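Local atomic coordinates of oxidoreductase (Methanosarcina mazei, PDB entry 3KA7), a protein that binds flavin-adenine dinucleotide and probably works as an oxidoreductase of the flavin-containing amine oxidoreductase family. Residues E27-L32 against K212-Q217; G36-N41 against D372-N377; K70-S75 against D200-V205. One frame throughout, in Å; residues are numbered along the deposited sequence.

Contact 1 (E27-L32 against K212-Q217); sequences EVFERL and KIHTGQ. With FAD (flavin-adenine dinucleotide), chain B.
E27 turns OE1 to the ring of H214, two places along the parallel partner strand, and H214 NE2 donates to it at 2.8 Å. OE1 is met on its anti side, nearly in the imidazole plane. V28 N bonds to K212 O, and V28 O accepts from H214 N. The beta-branched side chain of V28 suits the sheet face shared with I213, where helix 10-21 packs through A16; V28 CG2 lies 4.0 Å from I213 CG1. F29 lies beside H214: H214 CD2 sits 3.5 Å from F29 CE1, towards the rim of the phenyl face, while Q217 OE1 comes to the ring edge. E30 N bonds to H214 O, and E30 O receives Q217 N from above its carbonyl plane. The E30 chain bends at chi2 (64°), and its carboxylate grips the adenosine ribose of FAD: OE1 accepts from O3B at 2.7 Å and OE2 from O2B at 2.5 Å. OE2 also takes L32 N, fixing the carboxylate's rotation. L32 O accepts from G216 N, where positive phi suits glycine. An acid accepting from both ribose hydroxyls just past the second strand is familiar in Rossmann-type dinucleotide sites and suits hydroxyls free of phosphate, as in FAD.

Contact 2 (G36-N41 against D372-N377); sequences GGRFTN and DEWPVN. With FAD (flavin-adenine dinucleotide), chain B.
The diphosphate site of FAD is where these two loops meet, R38 from one and W374 and P375 from the other closing round the middle of the cofactor. A type II' turn from G36 to F39 presents the R38 amide, which gives FAD O2A a straight bond of 2.7 Å. Glycine suits both leading positions: G36 and G37 have positive phi, and a CB on G37 would run into O2A.

The R38 side chain carries the contact. With CG anti to its carbonyl carbon (chi1 -70°), CG lies over the W374 indole, 3.4 Å from CE2, and makes a CH-pi contact with the six-membered ring. The two side chains slide past each other in opposite directions. The R38 chain climbs away from the indole, so that R38 CZ stands nearly above the centre of the six-membered ring of W374 but 5.8 Å from it, too far for more than a weak cation-pi attraction. The guanidinium is flanked on both faces, by P375 CD near the rim of one and FAD C5' near the rim of the other, with FAD O1A at its edge. NH2 donates to O1A at 2.7 Å, NE adds a weak bond to the same oxygen, and NH1 gives a bent bond to P375 O at 2.9 Å, tilted from the guanidinium plane. Arginine suits this place because one flat cation can serve both phosphate and carbonyl, and its charge probably offsets that of the diphosphate. V376 flanks the flavin, its CG2 3.6 Å from the C8M methyl.

R38 NH1 also forms a salt bridge with D399. The first loop joins strand 25-29 to strand 41-44, with F39 packed on helices 195-208 and 408-421; the second follows strand 362-370, and V376 touches E408 of helix 408-421.

Contact 3 (K70-S75 against D200-V205); sequences KEVEAS and DALETV
A single water bridges the backbones of S75 and A201: S75 N donates to it at 3.1 Å, and the water donates to A201 O at 2.8 Å. It gives a polar link to a contact otherwise made by methyl groups packed on one another and on backbone carbonyls, and it occupies a second site on a carbonyl already facing V205 N in its own helix.

The segment K70-S75 is the end of one helix and its exit. E73, at positive phi, is the C-prime residue of a Schellman motif, with A74 N bonded to L69 O and E73 N to K70 O. This reversal carries the chain across the flank of D200-V205 and brings V72 and A74 to face it. V205 does most of the touching. Its CG1 is anti to the backbone N (chi1 172°) and lies 3.4 Å from V72 O; both methyls rest against that oxygen, and V205 CG2 also reaches A74 CA at 3.6 Å.

One turn earlier, A201 has its CB 4.0 Å from A74 CB, and the same methyl sits 3.5 Å from S75 O. Small alanines on both sides suit this close approach, the CA atoms being 5.4 Å apart. L202 starts out away from K70-S75, but its chain is long enough to bring CD2 back to 4.3 Å from V72 CG2.

The contact fastens the exit of helix 64-71 to the flank of helix 195-208. Helix 10-21 completes the cluster: L202 packs on L10, L14 and A17, V205 also meets A17, and L69 touches both A74 and L202.

Overall arrangement
From the N terminus, strand 25-29 enters contact 1, and the chain returns to pair with it only at strand 212-214, closing a loop of 179 residues at the border of the parallel sheet. A few residues after L32, the loop 36-41 starts contact 2, completed far later by 372-377; because 212-217 falls between these, contacts 1 and 2 cross. Contact 3, joining the exit of helix 64-71 to helix 195-208, lies within both loops. It touches contact 1 where E203 CG packs on I213 CD1, and helix 195-208 leads straight into strand 212-214. Contacts 1 and 2, about 16 Å apart between centres, share FAD, the first at its adenosine and the second at its diphosphate and flavin.

Contact 1 (E27-L32 against K212-Q217)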
loop_
_atom_site.group_PDB
_atom_site.type_symbol
_atom_site.label_atom_id
_atom_site.label_comp_id
_atom_site.label_asym_id
_atom_site.label_seq_id
_atom_site.Cartn_x
_atom_site.Cartn_y
_atom_site.Cartn_z
ATOM N N GLU A 27 24.381 1.178 6.954
ATOM C CA GLU A 27 23.806 1.065 8.290
ATOM C C GLU A 27 22.403 1.648 8.259
ATOM O O GLU A 27 22.206 2.743 7.724
ATOM C CB GLU A 27 24.648 1.815 9.313
ATOM C CG GLU A 27 26.066 1.287 9.408
ATOM C CD GLU A 27 26.802 1.852 10.591
ATOM O OE1 GLU A 27 26.242 1.815 11.710
ATOM O OE2 GLU A 27 27.940 2.328 10.399
ATOM N N VAL A 28 21.452 0.903 8.817
ATOM C CA VAL A 28 20.050 1.329 8.873
ATOM C C VAL A 28 19.714 1.715 10.297
ATOM O O VAL A 28 20.027 0.970 11.209
ATOM C CB VAL A 28 19.114 0.181 8.475
ATOM C CG1 VAL A 28 17.669 0.682 8.370
ATOM C CG2 VAL A 28 19.581 -0.438 7.138
ATOM N N PHE A 29 19.069 2.868 10.487
ATOM C CA PHE A 29 18.665 3.303 11.818
ATOM C C PHE A 29 17.145 3.356 11.924
ATOM O O PHE A 29 16.495 4.101 11.197
ATOM C CB PHE A 29 19.283 4.663 12.143
ATOM C CG PHE A 29 20.792 4.644 12.157
ATOM C CD1 PHE A 29 21.488 4.540 13.352
ATOM C CD2 PHE A 29 21.504 4.700 10.975
ATOM C CE1 PHE A 29 22.882 4.508 13.363
ATOM C CE2 PHE A 29 22.903 4.671 10.978
ATOM C CZ PHE A 29 23.581 4.569 12.175
ATOM N N GLU A 30 16.594 2.540 12.814
ATOM C CA GLU A 30 15.146 2.453 13.009
ATOM C C GLU A 30 14.780 2.844 14.444
ATOM O O GLU A 30 15.378 2.346 15.415
ATOM C CB GLU A 30 14.661 1.027 12.720
ATOM C CG GLU A 30 13.271 0.713 13.274
ATOM C CD GLU A 30 12.199 1.576 12.632
ATOM O OE1 GLU A 30 12.281 1.772 11.403
ATOM O OE2 GLU A 30 11.304 2.073 13.352
ATOM N N ARG A 31 13.783 3.718 14.572
ATOM C CA ARG A 31 13.390 4.263 15.867
ATOM C C ARG A 31 12.654 3.269 16.768
ATOM O O ARG A 31 12.794 3.326 17.991
ATOM C CB ARG A 31 12.534 5.519 15.664
ATOM C CG ARG A 31 12.405 6.410 16.876
ATOM C CD ARG A 31 11.421 7.538 16.583
ATOM N NE ARG A 31 10.120 6.969 16.319
ATOM C CZ ARG A 31 9.133 6.934 17.206
ATOM N NH1 ARG A 31 9.283 7.482 18.408
ATOM N NH2 ARG A 31 7.989 6.365 16.878
ATOM N N LEU A 32 11.866 2.374 16.174
ATOM C CA LEU A 32 11.084 1.398 16.931
ATOM C C LEU A 32 11.936 0.195 17.350
ATOM O O LEU A 32 13.067 0.048 16.881
ATOM C CB LEU A 32 9.884 0.923 16.110
ATOM C CG LEU A 32 8.829 1.984 15.782
ATOM C CD1 LEU A 32 7.766 1.431 14.839
ATOM C CD2 LEU A 32 8.197 2.505 17.061
ATOM N N LYS A 212 24.417 -3.353 8.410
ATOM C CA LYS A 212 24.033 -3.378 9.818
ATOM C C LYS A 212 22.700 -2.677 10.032
ATOM O O LYS A 212 22.454 -1.635 9.429
ATOM C CB LYS A 212 25.097 -2.674 10.655
ATOM C CG LYS A 212 26.459 -3.324 10.563
ATOM C CD LYS A 212 27.467 -2.516 11.361
ATOM C CE LYS A 212 28.636 -3.362 11.830
ATOM N NZ LYS A 212 29.524 -2.554 12.722
ATOM N N ILE A 213 21.856 -3.241 10.894
ATOM C CA ILE A 213 20.581 -2.605 11.258
ATOM C C ILE A 213 20.473 -2.304 12.749
ATOM O O ILE A 213 20.670 -3.184 13.580
ATOM C CB ILE A 213 19.406 -3.492 10.894
ATOM C CG1 ILE A 213 19.413 -3.789 9.393
ATOM C CG2 ILE A 213 18.088 -2.844 11.341
ATOM C CD1 ILE A 213 18.244 -4.655 8.949
ATOM N N HIS A 214 20.135 -1.060 13.074
ATOM C CA HIS A 214 20.091 -0.596 14.453
ATOM C C HIS A 214 18.684 -0.185 14.830
ATOM O O HIS A 214 18.198 0.831 14.340
ATOM C CB HIS A 214 20.993 0.632 14.628
ATOM C CG HIS A 214 22.404 0.420 14.181
ATOM N ND1 HIS A 214 23.253 -0.476 14.797
ATOM C CD2 HIS A 214 23.123 1.001 13.193
ATOM C CE1 HIS A 214 24.425 -0.454 14.191
ATOM N NE2 HIS A 214 24.373 0.433 13.215
ATOM N N THR A 215 18.056 -0.937 15.731
ATOM C CA THR A 215 16.725 -0.588 16.222
ATOM C C THR A 215 16.820 0.269 17.488
ATOM O O THR A 215 17.885 0.360 18.114
ATOM C CB THR A 215 15.873 -1.841 16.486
ATOM O OG1 THR A 215 16.537 -2.690 17.434
ATOM C CG2 THR A 215 15.650 -2.620 15.195
ATOM N N GLY A 216 15.724 0.923 17.851
ATOM C CA GLY A 216 15.715 1.766 19.039
ATOM C C GLY A 216 16.623 2.966 18.881
ATOM O O GLY A 216 17.142 3.505 19.864
ATOM N N GLN A 217 16.816 3.406 17.641
ATOM C CA GLN A 217 17.633 4.578 17.384
ATOM C C GLN A 217 16.906 5.589 16.513
ATOM O O GLN A 217 16.640 5.342 15.338
ATOM C CB GLN A 217 18.961 4.190 16.730
ATOM C CG GLN A 217 19.846 3.323 17.606
ATOM C CD GLN A 217 21.307 3.525 17.299
ATOM O OE1 GLN A 217 21.702 4.562 16.774
ATOM N NE2 GLN A 217 22.123 2.531 17.622
HETATM P PA FAD B . 7.271 2.907 6.532
HETATM O O1A FAD B . 6.604 4.256 6.595
HETATM O O2A FAD B . 6.391 1.706 6.782
HETATM O O5B FAD B . 8.493 2.876 7.573
HETATM C C5B FAD B . 9.109 4.093 7.978
HETATM C C4B FAD B . 10.018 3.686 9.141
HETATM O O4B FAD B . 10.787 4.780 9.600
HETATM C C3B FAD B . 9.193 3.177 10.326
HETATM O O3B FAD B . 9.624 1.880 10.707
HETATM C C2B FAD B . 9.465 4.205 11.427
HETATM O O2B FAD B . 9.462 3.644 12.726
HETATM C C1B FAD B . 10.827 4.760 11.025
HETATM N N9A FAD B . 11.099 6.132 11.474
HETATM C C8A FAD B . 10.270 7.235 11.476
HETATM N N7A FAD B . 10.991 8.304 11.925
HETATM C C5A FAD B . 12.252 7.873 12.199
HETATM C C6A FAD B . 13.378 8.511 12.697
HETATM N N6A FAD B . 13.374 9.827 12.881
HETATM N N1A FAD B . 14.539 7.785 12.872
HETATM C C2A FAD B . 14.591 6.438 12.574
HETATM N N3A FAD B . 13.469 5.802 12.085
HETATM C C4A FAD B . 12.329 6.520 11.913
HETATM N N1 FAD B . 0.472 -2.238 0.858
HETATM C C2 FAD B . 0.416 -3.347 0.031
HETATM O O2 FAD B . 1.243 -3.476 -0.882
HETATM N N3 FAD B . -0.586 -4.287 0.221
HETATM C C4 FAD B . -1.526 -4.126 1.224
HETATM O O4 FAD B . -2.418 -4.957 1.399
HETATM C C4X FAD B . -1.475 -3.013 2.050
HETATM N N5 FAD B . -2.427 -2.837 3.045
HETATM C C5X FAD B . -2.352 -1.727 3.869
HETATM C C6 FAD B . -3.291 -1.543 4.884
HETATM C C7 FAD B . -3.207 -0.441 5.727
HETATM C C7M FAD B . -4.239 -0.267 6.814
HETATM C C8 FAD B . -2.182 0.476 5.541
HETATM C C8M FAD B . -2.061 1.684 6.425
HETATM C C9 FAD B . -1.248 0.304 4.522
HETATM C C9A FAD B . -1.328 -0.805 3.686
HETATM N N10 FAD B . -0.397 -0.980 2.670
HETATM C C10 FAD B . -0.464 -2.080 1.859
HETATM C "C1'" FAD B . 0.654 0.043 2.392
HETATM C "C2'" FAD B . 1.974 -0.422 3.021
HETATM O "O2'" FAD B . 1.731 -0.879 4.348
HETATM C "C3'" FAD B . 2.959 0.744 3.024
HETATM O "O3'" FAD B . 2.949 1.368 1.746
HETATM C "C4'" FAD B . 4.405 0.380 3.348
HETATM O "O4'" FAD B . 4.506 -0.436 4.497
HETATM C "C5'" FAD B . 5.132 1.690 3.630
HETATM O "O5'" FAD B . 6.511 1.411 3.631
HETATM P P FAD B . 7.566 2.598 3.644
HETATM O O1P FAD B . 8.764 2.190 2.822
HETATM O O2P FAD B . 6.943 3.923 3.253
HETATM O O3P FAD B . 8.093 2.722 5.159
#

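Contact 2 (G36-N41 against D372-N377)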
loop_
_atom_site.group_PDB
_atom_site.type_symbol
_atom_site.label_atom_id
_atom_site.label_comp_id
_atom_site.label_asym_id
_atom_site.label_seq_id
_atom_site.Cartn_x
_atom_site.Cartn_y
_atom_site.Cartn_z
ATOM N N GLY A 36 10.442 -2.937 9.873
ATOM C CA GLY A 36 9.334 -3.313 9.005
ATOM C C GLY A 36 8.335 -2.191 8.802
ATOM O O GLY A 36 7.579 -2.206 7.824
ATOM N N GLY A 37 8.328 -1.219 9.711
ATOM C CA GLY A 37 7.394 -0.101 9.590
ATOM C C GLY A 37 5.967 -0.618 9.457
ATOM O O GLY A 37 5.530 -1.461 10.243
ATOM N N ARG A 38 5.244 -0.112 8.462
ATOM C CA ARG A 38 3.850 -0.509 8.252
ATOM C C ARG A 38 3.703 -1.797 7.433
ATOM O O ARG A 38 2.628 -2.082 6.908
ATOM C CB ARG A 38 3.060 0.646 7.625
ATOM C CG ARG A 38 2.856 1.818 8.604
ATOM C CD ARG A 38 2.301 3.075 7.900
ATOM N NE ARG A 38 3.358 3.708 7.119
ATOM C CZ ARG A 38 3.209 4.161 5.885
ATOM N NH1 ARG A 38 2.035 4.056 5.267
ATOM N NH2 ARG A 38 4.246 4.687 5.254
ATOM N N PHE A 39 4.775 -2.580 7.356
ATOM C CA PHE A 39 4.757 -3.822 6.584
ATOM C C PHE A 39 5.408 -4.971 7.351
ATOM O O PHE A 39 6.326 -5.628 6.844
ATOM C CB PHE A 39 5.493 -3.631 5.255
ATOM C CG PHE A 39 5.088 -4.622 4.172
ATOM C CD1 PHE A 39 3.989 -4.377 3.369
ATOM C CD2 PHE A 39 5.831 -5.770 3.941
ATOM C CE1 PHE A 39 3.622 -5.271 2.365
ATOM C CE2 PHE A 39 5.473 -6.668 2.947
ATOM C CZ PHE A 39 4.369 -6.425 2.159
ATOM N N THR A 40 4.953 -5.212 8.570
ATOM C CA THR A 40 5.460 -6.367 9.306
ATOM C C THR A 40 4.352 -6.950 10.181
ATOM O O THR A 40 3.216 -6.486 10.142
ATOM C CB THR A 40 6.699 -6.018 10.128
ATOM O OG1 THR A 40 7.338 -7.232 10.573
ATOM C CG2 THR A 40 6.311 -5.159 11.303
ATOM N N ASN A 41 4.671 -7.983 10.951
ATOM C CA ASN A 41 3.622 -8.692 11.687
ATOM C C ASN A 41 3.462 -8.147 13.097
ATOM O O ASN A 41 4.399 -7.589 13.664
ATOM C CB ASN A 41 3.917 -10.196 11.756
ATOM C CG ASN A 41 3.812 -10.883 10.406
ATOM O OD1 ASN A 41 3.808 -10.234 9.355
ATOM N ND2 ASN A 41 3.735 -12.209 10.430
ATOM N N ASP A 372 -2.630 10.516 8.710
ATOM C CA ASP A 372 -1.629 11.524 9.060
ATOM C C ASP A 372 -0.199 10.970 9.111
ATOM O O ASP A 372 0.324 10.539 8.077
ATOM C CB ASP A 372 -2.062 12.266 10.336
ATOM C CG ASP A 372 -3.297 13.121 10.095
ATOM O OD1 ASP A 372 -3.198 14.056 9.268
ATOM O OD2 ASP A 372 -4.368 12.847 10.692
ATOM N N GLU A 373 0.439 10.982 10.281
ATOM C CA GLU A 373 1.850 10.600 10.349
ATOM C C GLU A 373 2.108 9.091 10.284
ATOM O O GLU A 373 3.257 8.659 10.188
ATOM C CB GLU A 373 2.537 11.168 11.606
ATOM C CG GLU A 373 2.530 12.679 11.694
ATOM C CD GLU A 373 3.207 13.201 12.959
ATOM O OE1 GLU A 373 3.191 12.513 14.002
ATOM O OE2 GLU A 373 3.751 14.313 12.904
ATOM N N TRP A 374 1.051 8.292 10.365
ATOM C CA TRP A 374 1.164 6.839 10.240
ATOM C C TRP A 374 -0.042 6.406 9.414
ATOM O O TRP A 374 -1.001 5.825 9.934
ATOM C CB TRP A 374 1.146 6.189 11.632
ATOM C CG TRP A 374 1.669 4.767 11.749
ATOM C CD1 TRP A 374 0.947 3.662 12.084
ATOM C CD2 TRP A 374 3.030 4.320 11.598
ATOM N NE1 TRP A 374 1.761 2.552 12.137
ATOM C CE2 TRP A 374 3.043 2.930 11.839
ATOM C CE3 TRP A 374 4.225 4.956 11.267
ATOM C CZ2 TRP A 374 4.213 2.165 11.769
ATOM C CZ3 TRP A 374 5.393 4.192 11.195
ATOM C CH2 TRP A 374 5.372 2.814 11.440
ATOM N N PRO A 375 -0.014 6.735 8.118
ATOM C CA PRO A 375 -1.192 6.659 7.254
ATOM C C PRO A 375 -1.247 5.368 6.457
ATOM O O PRO A 375 -0.424 4.479 6.649
ATOM C CB PRO A 375 -0.948 7.804 6.276
ATOM C CG PRO A 375 0.570 7.761 6.089
ATOM C CD PRO A 375 1.137 7.344 7.429
ATOM N N VAL A 376 -2.224 5.274 5.564
ATOM C CA VAL A 376 -2.183 4.225 4.560
ATOM C C VAL A 376 -1.026 4.468 3.591
ATOM O O VAL A 376 -0.173 3.602 3.448
ATOM C CB VAL A 376 -3.504 4.063 3.815
ATOM C CG1 VAL A 376 -3.329 3.051 2.693
ATOM C CG2 VAL A 376 -4.601 3.607 4.793
ATOM N N ASN A 377 -0.997 5.635 2.931
ATOM C CA ASN A 377 0.183 6.090 2.157
ATOM C C ASN A 377 0.527 7.514 2.561
ATOM O O ASN A 377 -0.369 8.294 2.813
ATOM C CB ASN A 377 -0.114 6.142 0.654
ATOM C CG ASN A 377 -0.181 4.767 0.003
ATOM O OD1 ASN A 377 0.272 3.754 0.559
ATOM N ND2 ASN A 377 -0.744 4.730 -1.195
HETATM P PA FAD B . 7.271 2.907 6.532
HETATM O O1A FAD B . 6.604 4.256 6.595
HETATM O O2A FAD B . 6.391 1.706 6.782
HETATM O O5B FAD B . 8.493 2.876 7.573
HETATM C C5B FAD B . 9.109 4.093 7.978
HETATM C C4B FAD B . 10.018 3.686 9.141
HETATM O O4B FAD B . 10.787 4.780 9.600
HETATM C C3B FAD B . 9.193 3.177 10.326
HETATM O O3B FAD B . 9.624 1.880 10.707
HETATM C C2B FAD B . 9.465 4.205 11.427
HETATM O O2B FAD B . 9.462 3.644 12.726
HETATM C C1B FAD B . 10.827 4.760 11.025
HETATM N N9A FAD B . 11.099 6.132 11.474
HETATM C C8A FAD B . 10.270 7.235 11.476
HETATM N N7A FAD B . 10.991 8.304 11.925
HETATM C C5A FAD B . 12.252 7.873 12.199
HETATM C C6A FAD B . 13.378 8.511 12.697
HETATM N N6A FAD B . 13.374 9.827 12.881
HETATM N N1A FAD B . 14.539 7.785 12.872
HETATM C C2A FAD B . 14.591 6.438 12.574
HETATM N N3A FAD B . 13.469 5.802 12.085
HETATM C C4A FAD B . 12.329 6.520 11.913
HETATM N N1 FAD B . 0.472 -2.238 0.858
HETATM C C2 FAD B . 0.416 -3.347 0.031
HETATM O O2 FAD B . 1.243 -3.476 -0.882
HETATM N N3 FAD B . -0.586 -4.287 0.221
HETATM C C4 FAD B . -1.526 -4.126 1.224
HETATM O O4 FAD B . -2.418 -4.957 1.399
HETATM C C4X FAD B . -1.475 -3.013 2.050
HETATM N N5 FAD B . -2.427 -2.837 3.045
HETATM C C5X FAD B . -2.352 -1.727 3.869
HETATM C C6 FAD B . -3.291 -1.543 4.884
HETATM C C7 FAD B . -3.207 -0.441 5.727
HETATM C C7M FAD B . -4.239 -0.267 6.814
HETATM C C8 FAD B . -2.182 0.476 5.541
HETATM C C8M FAD B . -2.061 1.684 6.425
HETATM C C9 FAD B . -1.248 0.304 4.522
HETATM C C9A FAD B . -1.328 -0.805 3.686
HETATM N N10 FAD B . -0.397 -0.980 2.670
HETATM C C10 FAD B . -0.464 -2.080 1.859
HETATM C "C1'" FAD B . 0.654 0.043 2.392
HETATM C "C2'" FAD B . 1.974 -0.422 3.021
HETATM O "O2'" FAD B . 1.731 -0.879 4.348
HETATM C "C3'" FAD B . 2.959 0.744 3.024
HETATM O "O3'" FAD B . 2.949 1.368 1.746
HETATM C "C4'" FAD B . 4.405 0.380 3.348
HETATM O "O4'" FAD B . 4.506 -0.436 4.497
HETATM C "C5'" FAD B . 5.132 1.690 3.630
HETATM O "O5'" FAD B . 6.511 1.411 3.631
HETATM P P FAD B . 7.566 2.598 3.644
HETATM O O1P FAD B . 8.764 2.190 2.822
HETATM O O2P FAD B . 6.943 3.923 3.253
HETATM O O3P FAD B . 8.093 2.722 5.159
#

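Contact 3 (K70-S75 against D200-V205)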
loop_
_atom_site.group_PDB
_atom_site.type_symbol
_atom_site.label_atom_id
_atom_site.label_comp_id
_atom_site.label_asym_id
_atom_site.label_seq_id
_atom_site.Cartn_x
_atom_site.Cartn_y
_atom_site.Cartn_z
ATOM N N LYS A 70 13.908 -11.108 -5.972
ATOM C CA LYS A 70 14.779 -12.001 -6.750
ATOM C C LYS A 70 16.112 -11.335 -7.126
ATOM O O LYS A 70 17.165 -11.987 -7.128
ATOM C CB LYS A 70 14.064 -12.498 -8.009
ATOM C CG LYS A 70 12.889 -13.417 -7.735
ATOM C CD LYS A 70 12.354 -14.010 -9.047
ATOM C CE LYS A 70 11.227 -15.004 -8.796
ATOM N NZ LYS A 70 10.623 -15.465 -10.089
ATOM N N GLU A 71 16.078 -10.046 -7.447
ATOM C CA GLU A 71 17.302 -9.331 -7.817
ATOM C C GLU A 71 18.345 -9.262 -6.703
ATOM O O GLU A 71 19.559 -9.264 -6.973
ATOM C CB GLU A 71 16.969 -7.932 -8.316
ATOM C CG GLU A 71 16.257 -7.953 -9.667
ATOM C CD GLU A 71 15.871 -6.572 -10.162
ATOM O OE1 GLU A 71 15.643 -5.661 -9.333
ATOM O OE2 GLU A 71 15.780 -6.398 -11.393
ATOM N N VAL A 72 17.880 -9.177 -5.458
ATOM C CA VAL A 72 18.788 -9.140 -4.307
ATOM C C VAL A 72 18.948 -10.527 -3.690
ATOM O O VAL A 72 19.549 -10.690 -2.624
ATOM C CB VAL A 72 18.358 -8.099 -3.243
ATOM C CG1 VAL A 72 18.387 -6.682 -3.841
ATOM C CG2 VAL A 72 16.987 -8.437 -2.668
ATOM N N GLU A 73 18.402 -11.525 -4.376
ATOM C CA GLU A 73 18.508 -12.914 -3.932
ATOM C C GLU A 73 17.891 -13.151 -2.569
ATOM O O GLU A 73 18.393 -13.964 -1.781
ATOM C CB GLU A 73 19.967 -13.368 -3.924
ATOM C CG GLU A 73 20.556 -13.525 -5.308
ATOM C CD GLU A 73 21.973 -14.050 -5.267
ATOM O OE1 GLU A 73 22.897 -13.253 -4.987
ATOM O OE2 GLU A 73 22.164 -15.263 -5.514
ATOM N N ALA A 74 16.803 -12.445 -2.277
ATOM C CA ALA A 74 16.065 -12.714 -1.059
ATOM C C ALA A 74 15.231 -13.957 -1.311
ATOM O O ALA A 74 14.805 -14.215 -2.441
ATOM C CB ALA A 74 15.184 -11.530 -0.683
ATOM N N SER A 75 15.019 -14.742 -0.269
ATOM C CA SER A 75 14.300 -15.986 -0.414
ATOM C C SER A 75 12.984 -15.936 0.344
ATOM O O SER A 75 12.966 -15.890 1.567
ATOM C CB SER A 75 15.165 -17.133 0.104
ATOM O OG SER A 75 14.436 -18.340 0.094
ATOM N N ASP A 200 11.874 -10.406 6.990
ATOM C CA ASP A 200 12.924 -11.335 7.424
ATOM C C ASP A 200 13.894 -11.667 6.278
ATOM O O ASP A 200 15.121 -11.698 6.462
ATOM C CB ASP A 200 12.294 -12.632 7.934
ATOM C CG ASP A 200 11.694 -12.496 9.319
ATOM O OD1 ASP A 200 11.871 -11.444 9.958
ATOM O OD2 ASP A 200 11.052 -13.468 9.776
ATOM N N ALA A 201 13.345 -11.930 5.099
ATOM C CA ALA A 201 14.161 -12.258 3.929
ATOM C C ALA A 201 15.128 -11.132 3.574
ATOM O O ALA A 201 16.291 -11.381 3.250
ATOM C CB ALA A 201 13.277 -12.617 2.719
ATOM N N LEU A 202 14.651 -9.889 3.629
ATOM C CA LEU A 202 15.513 -8.751 3.353
ATOM C C LEU A 202 16.585 -8.562 4.425
ATOM O O LEU A 202 17.716 -8.194 4.119
ATOM C CB LEU A 202 14.678 -7.476 3.241
ATOM C CG LEU A 202 13.846 -7.405 1.965
ATOM C CD1 LEU A 202 12.777 -6.302 2.086
ATOM C CD2 LEU A 202 14.750 -7.158 0.741
ATOM N N GLU A 203 16.218 -8.786 5.685
ATOM C CA GLU A 203 17.194 -8.667 6.766
ATOM C C GLU A 203 18.315 -9.683 6.579
ATOM O O GLU A 203 19.478 -9.388 6.834
ATOM C CB GLU A 203 16.532 -8.856 8.123
ATOM C CG GLU A 203 15.645 -7.684 8.531
ATOM C CD GLU A 203 14.860 -7.965 9.801
ATOM O OE1 GLU A 203 14.384 -9.113 9.994
ATOM O OE2 GLU A 203 14.704 -7.036 10.610
ATOM N N THR A 204 17.957 -10.876 6.132
ATOM C CA THR A 204 18.965 -11.906 5.839
ATOM C C THR A 204 19.975 -11.465 4.776
ATOM O O THR A 204 21.186 -11.659 4.934
ATOM C CB THR A 204 18.291 -13.233 5.439
ATOM O OG1 THR A 204 17.543 -13.725 6.559
ATOM C CG2 THR A 204 19.334 -14.273 5.049
ATOM N N VAL A 205 19.484 -10.866 3.695
ATOM C CA VAL A 205 20.337 -10.386 2.605
ATOM C C VAL A 205 21.234 -9.247 3.074
ATOM O O VAL A 205 22.421 -9.184 2.739
ATOM C CB VAL A 205 19.474 -9.907 1.410
ATOM C CG1 VAL A 205 20.337 -9.215 0.350
ATOM C CG2 VAL A 205 18.712 -11.077 0.820
HETATM O O HOH W 1 16.545 -13.989 2.264
#